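Local coordinates for protein transcriptional regulator (Aquifex aeolicus, PDB 2EH3) that probably binds operator DNA through an N-terminal helix-turn-helix and regulates transcription as a dimeric, all-helical repressor-like protein of the TetR/AcrR family, at residues K60-S63 against L64-N68; V91-F94 against L95-L99; R105-Y108 against F109-E113; R117-E120 against K121-E124; L164-G167 against L168-I171. All coordinates share one frame; numbering follows the deposited sequence.

Contact 1 of 5, residues K60-S63 against L64-N68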
# COMPACT_ATOMS: atom_id res chain seq x y z
N LYS A 60 -1.39 -5.56 -20.21
CA LYS A 60 -0.92 -6.93 -20.04
C LYS A 60 -1.84 -7.61 -19.02
O LYS A 60 -2.08 -8.82 -19.11
CB LYS A 60 0.53 -6.98 -19.53
CG LYS A 60 1.53 -6.58 -20.59
CD LYS A 60 2.95 -6.45 -20.05
CE LYS A 60 3.86 -5.87 -21.13
NZ LYS A 60 5.17 -5.38 -20.62
N ILE A 61 -2.34 -6.83 -18.06
CA ILE A 61 -3.23 -7.37 -17.04
C ILE A 61 -4.59 -7.69 -17.66
O ILE A 61 -5.17 -8.74 -17.39
CB ILE A 61 -3.40 -6.38 -15.87
CG1 ILE A 61 -2.04 -6.18 -15.18
CG2 ILE A 61 -4.41 -6.92 -14.86
CD1 ILE A 61 -1.42 -7.45 -14.64
N ILE A 62 -5.08 -6.78 -18.49
CA ILE A 62 -6.35 -7.03 -19.17
C ILE A 62 -6.20 -8.31 -19.99
O ILE A 62 -7.09 -9.17 -19.96
CB ILE A 62 -6.72 -5.84 -20.07
CG1 ILE A 62 -7.02 -4.63 -19.18
CG2 ILE A 62 -7.92 -6.18 -20.98
CD1 ILE A 62 -7.38 -3.37 -19.97
N SER A 63 -5.10 -8.43 -20.74
CA SER A 63 -4.86 -9.63 -21.54
C SER A 63 -4.84 -10.89 -20.69
O SER A 63 -5.39 -11.93 -21.08
CB SER A 63 -3.52 -9.53 -22.28
OG SER A 63 -3.61 -8.55 -23.29
N LEU A 64 -4.18 -10.80 -19.53
CA LEU A 64 -4.11 -11.94 -18.62
C LEU A 64 -5.52 -12.44 -18.27
O LEU A 64 -5.79 -13.64 -18.32
CB LEU A 64 -3.36 -11.53 -17.35
CG LEU A 64 -3.26 -12.57 -16.22
CD1 LEU A 64 -1.84 -12.58 -15.67
CD2 LEU A 64 -4.24 -12.24 -15.13
N PHE A 65 -6.41 -11.52 -17.91
CA PHE A 65 -7.76 -11.92 -17.56
C PHE A 65 -8.47 -12.50 -18.77
O PHE A 65 -9.13 -13.52 -18.65
CB PHE A 65 -8.57 -10.72 -17.04
CG PHE A 65 -8.32 -10.41 -15.61
CD1 PHE A 65 -8.74 -11.28 -14.61
CD2 PHE A 65 -7.65 -9.24 -15.24
CE1 PHE A 65 -8.50 -10.99 -13.27
CE2 PHE A 65 -7.41 -8.95 -13.90
CZ PHE A 65 -7.84 -9.84 -12.92
N GLU A 66 -8.33 -11.86 -19.92
CA GLU A 66 -9.05 -12.35 -21.11
C GLU A 66 -8.55 -13.73 -21.56
O GLU A 66 -9.35 -14.61 -21.91
CB GLU A 66 -8.89 -11.36 -22.29
CG GLU A 66 -9.55 -9.98 -22.09
CD GLU A 66 -9.25 -9.01 -23.24
OE1 GLU A 66 -8.22 -9.19 -23.94
OE2 GLU A 66 -10.02 -8.04 -23.44
N GLU A 67 -7.24 -13.92 -21.51
CA GLU A 67 -6.65 -15.18 -21.97
C GLU A 67 -6.69 -16.35 -21.02
O GLU A 67 -6.40 -17.48 -21.42
CB GLU A 67 -5.19 -14.93 -22.37
CG GLU A 67 -5.03 -13.86 -23.44
CD GLU A 67 -3.59 -13.38 -23.61
OE1 GLU A 67 -2.71 -13.73 -22.80
OE2 GLU A 67 -3.34 -12.61 -24.56
N ASN A 68 -7.07 -16.10 -19.77
CA ASN A 68 -7.09 -17.13 -18.76
C ASN A 68 -8.39 -17.22 -18.00
O ASN A 68 -8.43 -17.75 -16.88
CB ASN A 68 -5.93 -16.91 -17.79
CG ASN A 68 -4.59 -16.90 -18.49
OD1 ASN A 68 -4.03 -15.85 -18.79
ND2 ASN A 68 -4.10 -18.09 -18.80
O HOH W 1 -4.97 -10.32 -25.34
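I61 and F65 lie side by side one helical turn apart, both pointing the same way. I61 CG2, the branch anti to the backbone N (chi1 -63° for CG1), meets F65 CE2 at 3.7 Å. Beta branching suits this position, since one methyl serves the neighbour along the helix, and I61 also packs on F80 of helix 73-86. I62 and E66 also run alongside each other: the glutamate chain is extended and the closest approach is I62 CG2 to E66 OE2 at 3.7 Å, a methyl resting near a carboxylate oxygen in van der Waals contact only. S63 and E67 are joined by water 1, which lies 3.0 Å from S63 OG and donates to E67 OE2 at 2.9 Å. S63 OG is also hydrogen-bonded to the backbone O of K59, as small hydroxyl side chains within helices often are. Under these side chains run regular i to i+4 bonds, the shortest from E67 N to S63 O at 2.8 Å. L64 faces helix 73-86, against M79 and V83, while F65 rests on R118 and F119. This division into apolar and polar sides is typical of an amphipathic helix, here the C-terminal end of helix 46-67 of the TetR fold.

Contact 2 of 5, residues V91-F94 against L95-L99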
# COMPACT_ATOMS: atom_id res chain seq x y z
N VAL A 91 5.66 -1.98 -11.17
CA VAL A 91 4.90 -2.06 -9.93
C VAL A 91 5.49 -1.05 -8.95
O VAL A 91 4.76 -0.37 -8.25
CB VAL A 91 4.96 -3.49 -9.32
CG1 VAL A 91 4.35 -3.48 -7.92
CG2 VAL A 91 4.21 -4.46 -10.23
N TYR A 92 6.82 -0.95 -8.91
CA TYR A 92 7.49 -0.01 -8.02
C TYR A 92 7.11 1.43 -8.40
O TYR A 92 6.76 2.25 -7.54
CB TYR A 92 9.00 -0.27 -8.13
CG TYR A 92 9.84 0.44 -7.12
CD1 TYR A 92 10.16 1.78 -7.29
CD2 TYR A 92 10.30 -0.22 -5.98
CE1 TYR A 92 10.93 2.45 -6.36
CE2 TYR A 92 11.07 0.43 -5.05
CZ TYR A 92 11.38 1.77 -5.24
OH TYR A 92 12.13 2.42 -4.30
N ILE A 93 7.12 1.75 -9.70
CA ILE A 93 6.75 3.09 -10.17
C ILE A 93 5.27 3.38 -9.81
O ILE A 93 4.91 4.48 -9.35
CB ILE A 93 6.99 3.16 -11.71
CG1 ILE A 93 8.50 3.10 -11.99
CG2 ILE A 93 6.38 4.45 -12.30
CD1 ILE A 93 8.86 2.77 -13.47
N PHE A 94 4.42 2.39 -10.03
CA PHE A 94 3.01 2.50 -9.73
C PHE A 94 2.78 2.95 -8.27
O PHE A 94 1.98 3.84 -7.99
CB PHE A 94 2.39 1.11 -9.98
CG PHE A 94 0.89 1.06 -9.96
CD1 PHE A 94 0.14 1.79 -10.87
CD2 PHE A 94 0.24 0.22 -9.07
CE1 PHE A 94 -1.25 1.68 -10.90
CE2 PHE A 94 -1.15 0.10 -9.09
CZ PHE A 94 -1.89 0.84 -10.01
N LEU A 95 3.48 2.32 -7.34
CA LEU A 95 3.34 2.74 -5.94
C LEU A 95 4.00 4.08 -5.60
O LEU A 95 3.34 5.03 -5.14
CB LEU A 95 3.92 1.64 -5.04
CG LEU A 95 4.05 1.93 -3.54
CD1 LEU A 95 2.72 2.32 -2.94
CD2 LEU A 95 4.61 0.68 -2.85
N PHE A 96 5.29 4.19 -5.89
CA PHE A 96 6.02 5.37 -5.45
C PHE A 96 5.87 6.62 -6.26
O PHE A 96 6.06 7.72 -5.72
CB PHE A 96 7.48 4.99 -5.26
CG PHE A 96 7.68 3.98 -4.17
CD1 PHE A 96 7.36 4.31 -2.85
CD2 PHE A 96 8.15 2.71 -4.46
CE1 PHE A 96 7.51 3.37 -1.82
CE2 PHE A 96 8.30 1.77 -3.43
CZ PHE A 96 7.98 2.10 -2.11
N ASP A 97 5.53 6.47 -7.53
CA ASP A 97 5.29 7.62 -8.39
C ASP A 97 3.81 7.95 -8.62
O ASP A 97 3.49 9.11 -8.99
CB ASP A 97 6.00 7.44 -9.72
CG ASP A 97 7.49 7.39 -9.57
OD1 ASP A 97 8.06 8.31 -8.97
OD2 ASP A 97 8.07 6.40 -10.04
N LEU A 98 2.90 6.99 -8.43
CA LEU A 98 1.49 7.30 -8.62
C LEU A 98 0.71 7.35 -7.32
O LEU A 98 0.14 8.40 -7.02
CB LEU A 98 0.84 6.35 -9.65
CG LEU A 98 1.25 6.62 -11.12
CD1 LEU A 98 2.53 5.89 -11.48
CD2 LEU A 98 0.11 6.15 -12.05
N LEU A 99 0.66 6.27 -6.53
CA LEU A 99 -0.08 6.35 -5.27
C LEU A 99 0.47 7.46 -4.39
O LEU A 99 -0.30 8.26 -3.83
CB LEU A 99 -0.00 5.01 -4.52
CG LEU A 99 -0.55 5.09 -3.07
CD1 LEU A 99 -2.03 5.46 -3.13
CD2 LEU A 99 -0.36 3.73 -2.33
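Y92 and F96, one helical turn apart, form an edge-to-face aromatic pair. F96 turns its edge to the tyrosine, CD2 standing over the centre of the Y92 ring and 3.4 Å from Y92 CE1; the centroids are 4.5 Å apart and the planes meet at 52°, well short of perpendicular. The Y92 ring reaches forward because its CG is anti to the backbone N (chi1 -170°), whereas F96 takes the other common helical rotamer. The apolar contact is I93 CG2 against L98 CD1 at 4.2 Å. Separately, the same methyl lies 3.4 Å from the carboxylate oxygen D97 OD2. The other carboxylate oxygen, D97 OD1, accepts a bond from the backbone N of Y20. The main-chain bonds change character along the segment. F96 N binds Y92 O at 2.9 Å in ordinary alpha fashion, but L99 N binds F94 O at 3.1 Å, five residues back, and L98 N makes only weak bonds to I93 O and F94 O: a pi-type turn closes helix 88-99. The Y92 hydroxyl, by a hydrogen bond, and the F96 ring, by a cation-pi contact, each offer a partner to R105 of the second subunit, which implies that the pair belongs to the dimer interface.

Contact 3 of 5, residues R105-Y108 against F109-E113; sequences RNIY and FEKIE
N106 ND2 donates to E110 OE2 at 2.9 Å, a nearly straight bond (163°) between side chains one turn apart that lie alongside each other. E110 OE2 lies close to the plane of the N106 amide but is itself approached from above the carboxylate plane; the two planes are 68° apart. N106 reaches this position by placing CG between the backbone N and the carbonyl carbon (chi1 67°), rare within helices and probably tolerated because this is the first turn. The backbone repeats the pairing, with E110 N bound to N106 O at 2.9 Å. Two polar residues suit this exposed side of the helix.

Another side of helix 105-126 is aromatic. Y108 turns its edge to the face of its neighbour F109, with centroids 5.1 Å apart and planes nearly perpendicular. Y108 CD2 stands over the centre of the F109 ring, and Y108 CE2 is 3.8 Å from F109 CE1. In this helix of the TetR-like C-terminal domain the two rings serve both fold and dimer: Y108 packs on F94 and L99 and hydrogen-bonds through OH to R143, while F109 meets H148 of the second subunit.

I112, a turn beyond Y108, places CG1 over one face of the tyrosine in a CH-pi contact, 4.3 Å from the ring centroid. At the helix start, the aliphatic part of R105 runs beside F109, CG lying 3.7 Å from F109 CE2. That leaves its guanidinium group to reach L99 O through NE.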
# COMPACT_ATOMS: atom_id res chain seq x y z
N ARG A 105 -2.52 10.14 -8.09
CA ARG A 105 -3.19 9.18 -7.19
C ARG A 105 -4.43 8.55 -7.79
O ARG A 105 -4.68 7.35 -7.61
CB ARG A 105 -3.56 9.85 -5.87
CG ARG A 105 -3.94 8.82 -4.78
CD ARG A 105 -3.97 9.46 -3.40
NE ARG A 105 -2.66 10.01 -3.10
CZ ARG A 105 -2.38 10.80 -2.07
NH1 ARG A 105 -3.34 11.14 -1.21
NH2 ARG A 105 -1.14 11.25 -1.90
N ASN A 106 -5.19 9.35 -8.52
CA ASN A 106 -6.42 8.85 -9.12
C ASN A 106 -6.16 7.72 -10.12
O ASN A 106 -7.00 6.82 -10.26
CB ASN A 106 -7.16 9.99 -9.82
CG ASN A 106 -6.40 10.50 -11.03
OD1 ASN A 106 -5.33 11.14 -10.90
ND2 ASN A 106 -6.93 10.21 -12.22
N ILE A 107 -5.03 7.75 -10.82
CA ILE A 107 -4.72 6.70 -11.79
C ILE A 107 -4.44 5.40 -11.08
O ILE A 107 -4.90 4.33 -11.51
CB ILE A 107 -3.48 7.09 -12.64
CG1 ILE A 107 -3.80 8.38 -13.39
CG2 ILE A 107 -3.10 5.95 -13.62
CD1 ILE A 107 -2.59 9.03 -14.06
N TYR A 108 -3.68 5.47 -9.99
CA TYR A 108 -3.36 4.30 -9.19
C TYR A 108 -4.67 3.64 -8.82
O TYR A 108 -4.88 2.45 -9.07
CB TYR A 108 -2.64 4.71 -7.90
CG TYR A 108 -2.39 3.58 -6.93
CD1 TYR A 108 -1.27 2.75 -7.05
CD2 TYR A 108 -3.26 3.35 -5.87
CE1 TYR A 108 -1.02 1.74 -6.13
CE2 TYR A 108 -3.04 2.34 -4.95
CZ TYR A 108 -1.90 1.53 -5.08
OH TYR A 108 -1.67 0.57 -4.12
N PHE A 109 -5.58 4.41 -8.23
CA PHE A 109 -6.85 3.80 -7.84
C PHE A 109 -7.73 3.35 -9.01
O PHE A 109 -8.45 2.34 -8.88
CB PHE A 109 -7.61 4.72 -6.88
CG PHE A 109 -7.03 4.73 -5.49
CD1 PHE A 109 -6.95 3.55 -4.75
CD2 PHE A 109 -6.50 5.91 -4.94
CE1 PHE A 109 -6.35 3.52 -3.48
CE2 PHE A 109 -5.90 5.89 -3.66
CZ PHE A 109 -5.82 4.69 -2.93
N GLU A 110 -7.66 4.05 -10.14
CA GLU A 110 -8.47 3.67 -11.29
C GLU A 110 -8.07 2.29 -11.78
O GLU A 110 -8.93 1.43 -12.04
CB GLU A 110 -8.32 4.71 -12.41
CG GLU A 110 -9.20 5.95 -12.21
CD GLU A 110 -8.72 7.17 -13.00
OE1 GLU A 110 -8.01 6.99 -14.01
OE2 GLU A 110 -9.07 8.31 -12.60
N LYS A 111 -6.77 2.04 -11.88
CA LYS A 111 -6.26 0.78 -12.36
C LYS A 111 -6.54 -0.36 -11.41
O LYS A 111 -6.83 -1.47 -11.85
CB LYS A 111 -4.75 0.89 -12.61
CG LYS A 111 -4.41 1.85 -13.72
CD LYS A 111 -5.27 1.63 -14.97
CE LYS A 111 -4.74 2.47 -16.12
NZ LYS A 111 -5.55 2.38 -17.37
N ILE A 112 -6.45 -0.09 -10.11
CA ILE A 112 -6.72 -1.12 -9.12
C ILE A 112 -8.18 -1.49 -9.21
O ILE A 112 -8.53 -2.67 -9.21
CB ILE A 112 -6.44 -0.64 -7.68
CG1 ILE A 112 -4.95 -0.34 -7.50
CG2 ILE A 112 -6.95 -1.72 -6.68
CD1 ILE A 112 -4.06 -1.58 -7.43
N GLU A 113 -9.03 -0.47 -9.29
CA GLU A 113 -10.47 -0.71 -9.36
C GLU A 113 -10.80 -1.53 -10.59
O GLU A 113 -11.65 -2.42 -10.52
CB GLU A 113 -11.23 0.62 -9.39
CG GLU A 113 -12.75 0.52 -9.54
CD GLU A 113 -13.39 -0.35 -8.47
OE1 GLU A 113 -12.84 -0.41 -7.36
OE2 GLU A 113 -14.45 -0.97 -8.75

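Contact 4 of 5, residues R117-E120 against K121-E124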
# COMPACT_ATOMS: atom_id res chain seq x y z
N ARG A 117 -12.57 -5.09 -10.60
CA ARG A 117 -13.82 -5.36 -11.31
C ARG A 117 -13.67 -6.61 -12.17
O ARG A 117 -14.56 -7.47 -12.20
CB ARG A 117 -14.23 -4.19 -12.21
CG ARG A 117 -14.82 -2.99 -11.47
CD ARG A 117 -15.51 -2.02 -12.44
NE ARG A 117 -14.62 -1.49 -13.48
CZ ARG A 117 -13.80 -0.45 -13.31
NH1 ARG A 117 -13.76 0.18 -12.15
NH2 ARG A 117 -13.02 -0.05 -14.30
N ARG A 118 -12.54 -6.73 -12.87
CA ARG A 118 -12.33 -7.90 -13.71
C ARG A 118 -12.20 -9.19 -12.92
O ARG A 118 -12.71 -10.24 -13.31
CB ARG A 118 -11.09 -7.71 -14.59
CG ARG A 118 -11.29 -6.61 -15.58
CD ARG A 118 -10.03 -6.38 -16.37
NE ARG A 118 -10.20 -5.27 -17.31
CZ ARG A 118 -10.70 -5.41 -18.54
NH1 ARG A 118 -11.08 -6.61 -18.96
NH2 ARG A 118 -10.82 -4.36 -19.33
N PHE A 119 -11.49 -9.11 -11.80
CA PHE A 119 -11.32 -10.27 -10.96
C PHE A 119 -12.69 -10.68 -10.40
O PHE A 119 -13.03 -11.87 -10.33
CB PHE A 119 -10.33 -9.93 -9.85
CG PHE A 119 -9.98 -11.09 -8.99
CD1 PHE A 119 -9.82 -12.37 -9.53
CD2 PHE A 119 -9.76 -10.89 -7.62
CE1 PHE A 119 -9.47 -13.45 -8.71
CE2 PHE A 119 -9.41 -11.95 -6.81
CZ PHE A 119 -9.26 -13.23 -7.35
N GLU A 120 -13.47 -9.69 -9.99
CA GLU A 120 -14.80 -9.99 -9.46
C GLU A 120 -15.65 -10.71 -10.47
O GLU A 120 -16.31 -11.72 -10.13
CB GLU A 120 -15.55 -8.73 -9.04
CG GLU A 120 -15.17 -8.30 -7.69
CD GLU A 120 -16.14 -7.36 -7.06
OE1 GLU A 120 -15.79 -6.92 -5.96
OE2 GLU A 120 -17.23 -7.04 -7.63
N LYS A 121 -15.64 -10.20 -11.71
CA LYS A 121 -16.43 -10.80 -12.79
C LYS A 121 -16.04 -12.25 -12.97
O LYS A 121 -16.88 -13.12 -13.16
CB LYS A 121 -16.23 -10.03 -14.10
CG LYS A 121 -16.87 -8.64 -14.09
CD LYS A 121 -16.84 -7.95 -15.45
CE LYS A 121 -17.04 -6.42 -15.31
NZ LYS A 121 -18.20 -6.04 -14.44
N PHE A 122 -14.74 -12.51 -12.98
CA PHE A 122 -14.24 -13.88 -13.10
C PHE A 122 -14.74 -14.76 -11.94
O PHE A 122 -15.19 -15.92 -12.13
CB PHE A 122 -12.70 -13.83 -13.15
CG PHE A 122 -12.03 -15.15 -12.91
CD1 PHE A 122 -11.82 -16.05 -13.97
CD2 PHE A 122 -11.60 -15.51 -11.64
CE1 PHE A 122 -11.20 -17.27 -13.74
CE2 PHE A 122 -10.98 -16.74 -11.39
CZ PHE A 122 -10.78 -17.62 -12.46
N LEU A 123 -14.71 -14.23 -10.72
CA LEU A 123 -15.16 -15.01 -9.58
C LEU A 123 -16.66 -15.20 -9.49
O LEU A 123 -17.10 -16.12 -8.81
CB LEU A 123 -14.65 -14.38 -8.29
CG LEU A 123 -13.14 -14.48 -8.08
CD1 LEU A 123 -12.77 -13.59 -6.92
CD2 LEU A 123 -12.71 -15.93 -7.82
N GLU A 124 -17.44 -14.35 -10.16
CA GLU A 124 -18.91 -14.48 -10.07
C GLU A 124 -19.42 -15.74 -10.73
O GLU A 124 -20.51 -16.21 -10.39
CB GLU A 124 -19.62 -13.27 -10.71
CG GLU A 124 -19.57 -11.94 -9.93
CD GLU A 124 -20.43 -11.89 -8.65
OE1 GLU A 124 -21.42 -12.63 -8.51
OE2 GLU A 124 -20.08 -11.04 -7.81
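R117 meets K121 through its backbone: R117 O accepts the K121 amide at 3.0 Å, and the methylene K121 CG lies 3.2 Å from the same oxygen. The cationic ends stay apart, and R117 instead gives NH2 to D114, an arrangement suited to long, flexible chains at the surface. R118 O in turn accepts F122 N at 3.1 Å, while the R118 side chain extends back along the helix so that its NE also forms a salt bridge with D114. One aspartate therefore holds two successive arginines.

F119 is the main hydrophobic residue here. Its CG is anti to the backbone N (chi1 -174°), which carries the ring forward to L123, whose CD1 sits over one face in a CH-pi contact 3.7 Å from the ring centroid. A leucine suits this spot because its branched end can set a methyl over an aromatic face. F122 makes a looser contact, CD2 to F119 CE1 at 4.2 Å. E120 points away, its OE1 hydrogen-bonded to S135; its carbonyl oxygen takes a weak bond from E124 N at 2.9 Å.

Within the domain, helix 105-126 here lies among three others: F119 rests on L77 of helix 73-86 and I138 of helix 131-152, R118 lies against I62 of helix 46-67, F122 packs on P73 and L76, and L123 touches P73 and A131.

Contact 5 of 5, residues L164-G167 against L168-I171; sequences LREG and LKLI
L168 crosses L164 of the preceding turn and can be followed outward atom by atom. Its CB lies 3.5 Å from L164 O, the same oxygen that accepts the L168 amide at 2.9 Å. CG comes closer still to that oxygen, at 3.3 Å, and also meets L164 CD1 at 4.0 Å. With CG anti to the carbonyl carbon (chi1 -65°), the chain is directed back over the earlier turn, and the tip atom CD1 reaches L164 CG at 3.8 Å. L164 answers from a different rotamer, its CG anti to the backbone N (chi1 179°), so the two isobutyl groups converge instead of running parallel.

This leucine pair lies on the inner side of helix 157-171, the last helix of the TetR-like C-terminal domain. L168 packs on L77, and L164 on L81, F141 and L145, so the two flexible apolar chains fit the surfaces of helices 73-86 and 131-152. The side chain of L164 is only about 5 Å from that of E78, a magnesium ligand, which places this packing close to the metal site.

G167 is buried and has no side chain; its carbonyl oxygen accepts I171 N at 3.0 Å and is approached by I171 CG1 at 3.3 Å. I171 then packs on L134 and I137 of its own chain and on I137 of the second subunit. On the outer side, K169 N binds R165 O, while the extended lysine chain carries its ammonium group away from the preceding turn, as befits an exposed position.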
# COMPACT_ATOMS: atom_id res chain seq x y z
N LEU A 164 1.72 -17.50 -2.05
CA LEU A 164 0.41 -17.29 -2.69
C LEU A 164 -0.36 -18.61 -2.76
O LEU A 164 -1.53 -18.68 -2.39
CB LEU A 164 0.60 -16.74 -4.13
CG LEU A 164 -0.71 -16.52 -4.85
CD1 LEU A 164 -1.43 -15.32 -4.26
CD2 LEU A 164 -0.42 -16.20 -6.31
N ARG A 165 0.31 -19.66 -3.23
CA ARG A 165 -0.32 -20.98 -3.34
C ARG A 165 -0.93 -21.44 -2.02
O ARG A 165 -2.10 -21.88 -1.97
CB ARG A 165 0.72 -22.01 -3.82
CG ARG A 165 0.18 -23.43 -3.94
CD ARG A 165 1.27 -24.41 -4.37
NE ARG A 165 2.29 -23.72 -5.14
CZ ARG A 165 3.58 -23.64 -4.80
NH1 ARG A 165 4.03 -24.21 -3.67
NH2 ARG A 165 4.41 -22.95 -5.56
N GLU A 166 -0.17 -21.34 -0.93
CA GLU A 166 -0.71 -21.79 0.35
C GLU A 166 -1.87 -20.96 0.84
O GLU A 166 -2.83 -21.50 1.38
CB GLU A 166 0.40 -21.87 1.39
CG GLU A 166 1.30 -23.11 1.15
CD GLU A 166 0.50 -24.42 1.00
OE1 GLU A 166 -0.23 -24.80 1.95
OE2 GLU A 166 0.61 -25.07 -0.08
N GLY A 167 -1.79 -19.65 0.63
CA GLY A 167 -2.87 -18.78 1.07
C GLY A 167 -4.13 -18.99 0.27
O GLY A 167 -5.21 -18.99 0.86
N LEU A 168 -4.01 -19.19 -1.05
CA LEU A 168 -5.20 -19.42 -1.87
C LEU A 168 -5.83 -20.76 -1.56
O LEU A 168 -7.05 -20.89 -1.55
CB LEU A 168 -4.86 -19.31 -3.35
CG LEU A 168 -4.41 -17.92 -3.77
CD1 LEU A 168 -4.23 -17.97 -5.27
CD2 LEU A 168 -5.41 -16.81 -3.38
N LYS A 169 -5.00 -21.76 -1.27
CA LYS A 169 -5.52 -23.07 -0.91
C LYS A 169 -6.35 -22.93 0.35
O LYS A 169 -7.45 -23.48 0.45
CB LYS A 169 -4.37 -24.07 -0.68
CG LYS A 169 -4.83 -25.42 -0.13
CD LYS A 169 -3.69 -26.43 -0.05
CE LYS A 169 -4.17 -27.77 0.50
NZ LYS A 169 -3.23 -28.88 0.20
N LEU A 170 -5.85 -22.18 1.33
CA LEU A 170 -6.59 -22.00 2.56
C LEU A 170 -7.92 -21.29 2.29
O LEU A 170 -8.98 -21.72 2.77
CB LEU A 170 -5.74 -21.22 3.57
CG LEU A 170 -6.33 -20.97 4.96
CD1 LEU A 170 -5.18 -20.67 5.90
CD2 LEU A 170 -7.34 -19.83 4.94
N ILE A 171 -7.88 -20.24 1.48
CA ILE A 171 -9.09 -19.48 1.16
C ILE A 171 -10.12 -20.32 0.39
O ILE A 171 -11.31 -20.35 0.78
CB ILE A 171 -8.71 -18.19 0.36
CG1 ILE A 171 -7.91 -17.22 1.26
CG2 ILE A 171 -9.98 -17.51 -0.19
CD1 ILE A 171 -7.20 -16.06 0.54

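In the fold
All five contacts lie within single helices, mostly between residues one turn apart, and all are partly buried, contact 2 with no fully exposed residue. Contacts 3 and 4 share helix 105-126, yet the first turns its aromatic residues partly to the second subunit and the second stays within its own chain. Contact 1 touches contact 4, joining helices 46-67 and 105-126, and likewise has no partner in the other subunit. Contacts 2 and 3 join helices 88-99 and 105-126 near the dimer interface, with meeting rings and arginine bonds. Contact 5, farthest from the chain centre at about 21 Å, is aliphatic where it faces inward and also reaches the second subunit.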